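Acetylserotonin O-methyltransferase (Homo sapiens, PDB 4A6D) transfers a methyl group from S-adenosylmethionine to the hydroxyl of N-acetylserotonin, the step that yields melatonin. Local coordinates at residues V163-F175 and Q330-L342. Residues are numbered along the deposited sequence; the frame is centred on the assembly and turned at random.
Sequences VWSVNGRSVLTAF and QFKKTGAIYDAIL. With SAM (S-adenosylmethionine), chain D.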
loop_
_atom_site.group_PDB
_atom_site.type_symbol
_atom_site.label_atom_id
_atom_site.label_comp_id
_atom_site.label_asym_id
_atom_site.label_seq_id
_atom_site.Cartn_x
_atom_site.Cartn_y
_atom_site.Cartn_z
ATOM N N VAL A 163 -18.508 3.327 8.306
ATOM C CA VAL A 163 -17.857 4.231 9.266
ATOM C C VAL A 163 -18.809 4.731 10.378
ATOM O O VAL A 163 -18.391 4.886 11.540
ATOM C CB VAL A 163 -17.039 5.368 8.603
ATOM C CG1 VAL A 163 -17.953 6.448 8.007
ATOM C CG2 VAL A 163 -16.025 5.964 9.597
ATOM N N TRP A 164 -20.095 4.921 10.027
ATOM C CA TRP A 164 -21.085 5.408 10.975
ATOM C C TRP A 164 -21.404 4.471 12.139
ATOM O O TRP A 164 -21.825 4.938 13.202
ATOM C CB TRP A 164 -22.295 5.999 10.252
ATOM C CG TRP A 164 -21.901 6.934 9.134
ATOM C CD1 TRP A 164 -22.233 6.820 7.817
ATOM C CD2 TRP A 164 -21.014 8.068 9.231
ATOM N NE1 TRP A 164 -21.611 7.809 7.083
ATOM C CE2 TRP A 164 -20.872 8.601 7.930
ATOM C CE3 TRP A 164 -20.293 8.668 10.299
ATOM C CZ2 TRP A 164 -20.066 9.714 7.661
ATOM C CZ3 TRP A 164 -19.485 9.768 10.033
ATOM C CH2 TRP A 164 -19.379 10.281 8.725
ATOM N N SER A 165 -21.106 3.172 11.985
ATOM C CA SER A 165 -21.276 2.180 13.048
ATOM C C SER A 165 -20.273 2.437 14.197
ATOM O O SER A 165 -20.533 2.046 15.336
ATOM C CB SER A 165 -21.098 0.770 12.494
ATOM O OG SER A 165 -19.807 0.563 11.946
ATOM N N VAL A 166 -19.148 3.118 13.887
ATOM C CA VAL A 166 -18.101 3.487 14.848
ATOM C C VAL A 166 -18.058 4.989 15.140
ATOM O O VAL A 166 -17.873 5.364 16.286
ATOM C CB VAL A 166 -16.688 2.963 14.465
ATOM C CG1 VAL A 166 -16.380 1.662 15.174
ATOM C CG2 VAL A 166 -16.524 2.803 12.963
ATOM N N ASN A 167 -18.174 5.841 14.099
ATOM C CA ASN A 167 -18.065 7.304 14.200
ATOM C C ASN A 167 -19.401 8.067 14.325
ATOM O O ASN A 167 -19.381 9.253 14.669
ATOM C CB ASN A 167 -17.262 7.844 12.989
ATOM C CG ASN A 167 -16.386 9.058 13.269
ATOM O OD1 ASN A 167 -15.259 9.150 12.769
ATOM N ND2 ASN A 167 -16.878 10.040 14.042
ATOM N N GLY A 168 -20.519 7.400 14.034
ATOM C CA GLY A 168 -21.856 7.986 14.049
ATOM C C GLY A 168 -22.246 8.764 15.288
ATOM O O GLY A 168 -22.642 9.929 15.176
ATOM N N ARG A 169 -22.132 8.139 16.477
ATOM C CA ARG A 169 -22.521 8.764 17.748
ATOM C C ARG A 169 -21.770 10.053 18.081
ATOM O O ARG A 169 -22.396 10.999 18.564
ATOM C CB ARG A 169 -22.486 7.775 18.929
ATOM C CG ARG A 169 -23.543 8.099 19.971
ATOM C CD ARG A 169 -23.360 7.437 21.316
ATOM N NE ARG A 169 -24.403 7.919 22.228
ATOM C CZ ARG A 169 -24.234 8.882 23.134
ATOM N NH1 ARG A 169 -23.038 9.436 23.311
ATOM N NH2 ARG A 169 -25.250 9.276 23.888
ATOM N N SER A 170 -20.450 10.086 17.813
ATOM C CA SER A 170 -19.562 11.227 18.073
ATOM C C SER A 170 -20.074 12.488 17.340
ATOM O O SER A 170 -20.321 13.511 17.970
ATOM C CB SER A 170 -18.126 10.920 17.630
ATOM O OG SER A 170 -17.856 9.533 17.458
ATOM N N VAL A 171 -20.239 12.392 16.020
ATOM C CA VAL A 171 -20.652 13.490 15.150
ATOM C C VAL A 171 -22.056 13.995 15.390
ATOM O O VAL A 171 -22.268 15.207 15.405
ATOM C CB VAL A 171 -20.326 13.254 13.657
ATOM C CG1 VAL A 171 -18.815 13.172 13.436
ATOM C CG2 VAL A 171 -21.031 12.015 13.104
ATOM N N LEU A 172 -23.007 13.082 15.625
ATOM C CA LEU A 172 -24.391 13.469 15.853
ATOM C C LEU A 172 -24.653 14.050 17.244
ATOM O O LEU A 172 -25.610 14.825 17.402
ATOM C CB LEU A 172 -25.353 12.333 15.487
ATOM C CG LEU A 172 -25.246 11.803 14.037
ATOM C CD1 LEU A 172 -25.956 10.493 13.890
ATOM C CD2 LEU A 172 -25.736 12.819 13.005
ATOM N N THR A 173 -23.786 13.716 18.238
ATOM C CA THR A 173 -23.903 14.232 19.615
ATOM C C THR A 173 -22.913 15.347 19.999
ATOM O O THR A 173 -22.988 15.847 21.122
ATOM C CB THR A 173 -24.025 13.127 20.681
ATOM O OG1 THR A 173 -22.809 12.388 20.735
ATOM C CG2 THR A 173 -25.228 12.219 20.460
ATOM N N ALA A 174 -22.039 15.771 19.058
ATOM C CA ALA A 174 -21.100 16.888 19.217
ATOM C C ALA A 174 -21.903 18.180 19.593
ATOM O O ALA A 174 -21.465 18.962 20.434
ATOM C CB ALA A 174 -20.329 17.096 17.907
ATOM N N PHE A 175 -23.083 18.366 18.972
ATOM C CA PHE A 175 -24.040 19.451 19.209
ATOM C C PHE A 175 -25.397 18.815 19.514
ATOM O O PHE A 175 -25.695 17.726 19.020
ATOM C CB PHE A 175 -24.167 20.369 17.968
ATOM C CG PHE A 175 -22.874 20.999 17.493
ATOM C CD1 PHE A 175 -22.387 22.166 18.086
ATOM C CD2 PHE A 175 -22.140 20.422 16.456
ATOM C CE1 PHE A 175 -21.169 22.728 17.672
ATOM C CE2 PHE A 175 -20.928 20.988 16.032
ATOM C CZ PHE A 175 -20.457 22.145 16.627
ATOM N N GLN A 330 -19.316 26.977 14.436
ATOM C CA GLN A 330 -18.714 26.209 15.545
ATOM C C GLN A 330 -18.335 24.861 14.948
ATOM O O GLN A 330 -19.022 24.366 14.050
ATOM C CB GLN A 330 -19.732 25.969 16.680
ATOM C CG GLN A 330 -20.024 27.180 17.575
ATOM C CD GLN A 330 -21.460 27.294 18.028
ATOM O OE1 GLN A 330 -22.164 26.304 18.259
ATOM N NE2 GLN A 330 -21.926 28.533 18.186
ATOM N N PHE A 331 -17.220 24.304 15.392
ATOM C CA PHE A 331 -16.758 22.985 14.974
ATOM C C PHE A 331 -16.383 22.241 16.250
ATOM O O PHE A 331 -16.113 22.879 17.269
ATOM C CB PHE A 331 -15.570 23.065 13.991
ATOM C CG PHE A 331 -14.239 23.472 14.588
ATOM C CD1 PHE A 331 -13.880 24.812 14.683
ATOM C CD2 PHE A 331 -13.320 22.509 15.014
ATOM C CE1 PHE A 331 -12.621 25.182 15.183
ATOM C CE2 PHE A 331 -12.080 22.883 15.549
ATOM C CZ PHE A 331 -11.733 24.214 15.620
ATOM N N LYS A 332 -16.414 20.911 16.212
ATOM C CA LYS A 332 -16.046 20.095 17.359
ATOM C C LYS A 332 -15.152 18.988 16.849
ATOM O O LYS A 332 -15.557 18.270 15.919
ATOM C CB LYS A 332 -17.285 19.517 18.071
ATOM C CG LYS A 332 -18.204 20.552 18.750
ATOM C CD LYS A 332 -17.763 20.963 20.165
ATOM C CE LYS A 332 -18.420 22.232 20.669
ATOM N NZ LYS A 332 -19.828 22.006 21.088
ATOM N N LYS A 333 -13.914 18.910 17.376
ATOM C CA LYS A 333 -12.969 17.844 17.022
ATOM C C LYS A 333 -13.304 16.677 17.953
ATOM O O LYS A 333 -13.185 16.812 19.175
ATOM C CB LYS A 333 -11.482 18.288 17.114
ATOM C CG LYS A 333 -10.946 18.779 15.753
ATOM C CD LYS A 333 -9.477 18.387 15.495
ATOM C CE LYS A 333 -9.103 18.436 14.020
ATOM N NZ LYS A 333 -7.899 17.613 13.665
ATOM N N THR A 334 -13.825 15.579 17.372
ATOM C CA THR A 334 -14.314 14.385 18.086
ATOM C C THR A 334 -13.240 13.447 18.624
ATOM O O THR A 334 -13.538 12.613 19.493
ATOM C CB THR A 334 -15.236 13.555 17.170
ATOM O OG1 THR A 334 -14.483 13.143 16.026
ATOM C CG2 THR A 334 -16.538 14.298 16.778
ATOM N N GLY A 335 -12.033 13.542 18.061
ATOM C CA GLY A 335 -10.926 12.644 18.350
ATOM C C GLY A 335 -11.030 11.442 17.429
ATOM O O GLY A 335 -10.209 10.526 17.504
ATOM N N ALA A 336 -12.036 11.450 16.523
ATOM C CA ALA A 336 -12.276 10.381 15.557
ATOM C C ALA A 336 -11.918 10.832 14.133
ATOM O O ALA A 336 -11.391 11.932 13.961
ATOM C CB ALA A 336 -13.721 9.906 15.647
ATOM N N ILE A 337 -12.108 9.975 13.122
ATOM C CA ILE A 337 -11.788 10.408 11.769
ATOM C C ILE A 337 -12.695 11.619 11.398
ATOM O O ILE A 337 -12.192 12.674 10.996
ATOM C CB ILE A 337 -11.854 9.242 10.740
ATOM C CG1 ILE A 337 -10.770 8.176 11.060
ATOM C CG2 ILE A 337 -11.705 9.764 9.314
ATOM C CD1 ILE A 337 -11.070 6.799 10.454
ATOM N N TYR A 338 -14.008 11.484 11.647
ATOM C CA TYR A 338 -14.969 12.527 11.310
ATOM C C TYR A 338 -15.333 13.474 12.428
ATOM O O TYR A 338 -15.587 13.065 13.570
ATOM C CB TYR A 338 -16.171 11.977 10.533
ATOM C CG TYR A 338 -15.718 11.355 9.241
ATOM C CD1 TYR A 338 -15.400 12.147 8.140
ATOM C CD2 TYR A 338 -15.429 9.989 9.166
ATOM C CE1 TYR A 338 -14.856 11.587 6.979
ATOM C CE2 TYR A 338 -14.961 9.412 7.985
ATOM C CZ TYR A 338 -14.654 10.218 6.902
ATOM O OH TYR A 338 -14.136 9.657 5.760
ATOM N N ASP A 339 -15.286 14.765 12.090
ATOM C CA ASP A 339 -15.614 15.852 13.009
ATOM C C ASP A 339 -16.954 16.461 12.626
ATOM O O ASP A 339 -17.536 16.091 11.599
ATOM C CB ASP A 339 -14.476 16.899 13.032
ATOM C CG ASP A 339 -13.110 16.307 13.343
ATOM O OD1 ASP A 339 -12.906 15.844 14.499
ATOM O OD2 ASP A 339 -12.234 16.328 12.444
ATOM N N ALA A 340 -17.439 17.393 13.421
ATOM C CA ALA A 340 -18.735 18.046 13.140
ATOM C C ALA A 340 -18.611 19.548 13.146
ATOM O O ALA A 340 -17.944 20.113 14.013
ATOM C CB ALA A 340 -19.757 17.624 14.182
ATOM N N ILE A 341 -19.252 20.190 12.177
ATOM C CA ILE A 341 -19.389 21.651 12.055
ATOM C C ILE A 341 -20.877 21.963 12.030
ATOM O O ILE A 341 -21.619 21.349 11.250
ATOM C CB ILE A 341 -18.756 22.207 10.747
ATOM C CG1 ILE A 341 -17.237 22.137 10.788
ATOM C CG2 ILE A 341 -19.261 23.654 10.451
ATOM C CD1 ILE A 341 -16.661 22.169 9.490
ATOM N N LEU A 342 -21.295 22.964 12.838
ATOM C CA LEU A 342 -22.653 23.476 12.840
ATOM C C LEU A 342 -22.653 24.994 12.683
ATOM O O LEU A 342 -21.958 25.691 13.429
ATOM C CB LEU A 342 -23.392 23.066 14.117
ATOM C CG LEU A 342 -24.799 23.605 14.297
ATOM C CD1 LEU A 342 -25.755 22.890 13.379
ATOM C CD2 LEU A 342 -25.262 23.441 15.748
HETATM N N SAM D . -23.508 10.979 3.392
HETATM C CA SAM D . -23.071 9.591 3.124
HETATM C C SAM D . -21.960 9.016 4.027
HETATM O O SAM D . -21.172 9.794 4.525
HETATM O OXT SAM D . -21.823 7.775 4.277
HETATM C CB SAM D . -22.736 9.517 1.656
HETATM C CG SAM D . -21.470 10.293 1.273
HETATM S SD SAM D . -21.146 10.000 -0.503
HETATM C CE SAM D . -19.482 10.518 -0.613
HETATM C "C5'" SAM D . -21.842 11.476 -1.316
HETATM C "C4'" SAM D . -23.337 11.178 -1.494
HETATM O "O4'" SAM D . -23.844 12.280 -2.225
HETATM C "C3'" SAM D . -23.601 9.883 -2.356
HETATM O "O3'" SAM D . -24.541 9.009 -1.709
HETATM C "C2'" SAM D . -24.095 10.482 -3.713
HETATM O "O2'" SAM D . -24.998 9.701 -4.496
HETATM C "C1'" SAM D . -24.764 11.780 -3.229
HETATM N N9 SAM D . -24.900 12.787 -4.303
HETATM C C8 SAM D . -23.916 13.170 -5.210
HETATM N N7 SAM D . -24.379 14.087 -6.006
HETATM C C5 SAM D . -25.717 14.320 -5.711
HETATM C C6 SAM D . -26.738 15.147 -6.216
HETATM N N6 SAM D . -26.443 16.015 -7.213
HETATM N N1 SAM D . -27.983 15.135 -5.618
HETATM C C2 SAM D . -28.279 14.277 -4.632
HETATM N N3 SAM D . -27.328 13.470 -4.140
HETATM C C4 SAM D . -26.057 13.493 -4.589
#
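Gln330 and Lys332 meet the Phe175 ring where helix 164-173 packs on the antiparallel hairpin of strands 329-332 and 339-344, which closes one end of the Rossmann-like methyltransferase sheet. Lys332 CG, set anti to the carbonyl carbon (chi1 -66°), comes 3.5 Å from Phe175 CZ, and the bend at chi2 brings NZ to the CE1 side of the ring. Thr334 CG2 rests on Ser170 CB; Thr334 OG1, between its backbone N and carbonyl carbon (chi1 61°), accepts from Ala336 N, making an ST turn, and separately donates to Tyr338 O (2.7 Å). Small Ala336 leaves room for the amide of Asn167, whose OD1 takes a nearly straight bond from Tyr338 N (2.9 Å, 170°) and whose ND2 gives a weak one to Tyr338 O. Tyr338 CG lies 3.9 Å from Trp164 CH2, the rings meeting obliquely, and the indole NE1 donates to OXT of S-adenosylmethionine (2.8 Å). A leucine in place of Trp164 would probably leave that carboxylate oxygen without this donor and the Tyr338 ring less supported. Short Ala340 sets its CB 3.8 Å from Ala174 CB. Leu342 lays CB over the Phe175 face, 3.7 Å from the ring centroid, a CH-pi contact.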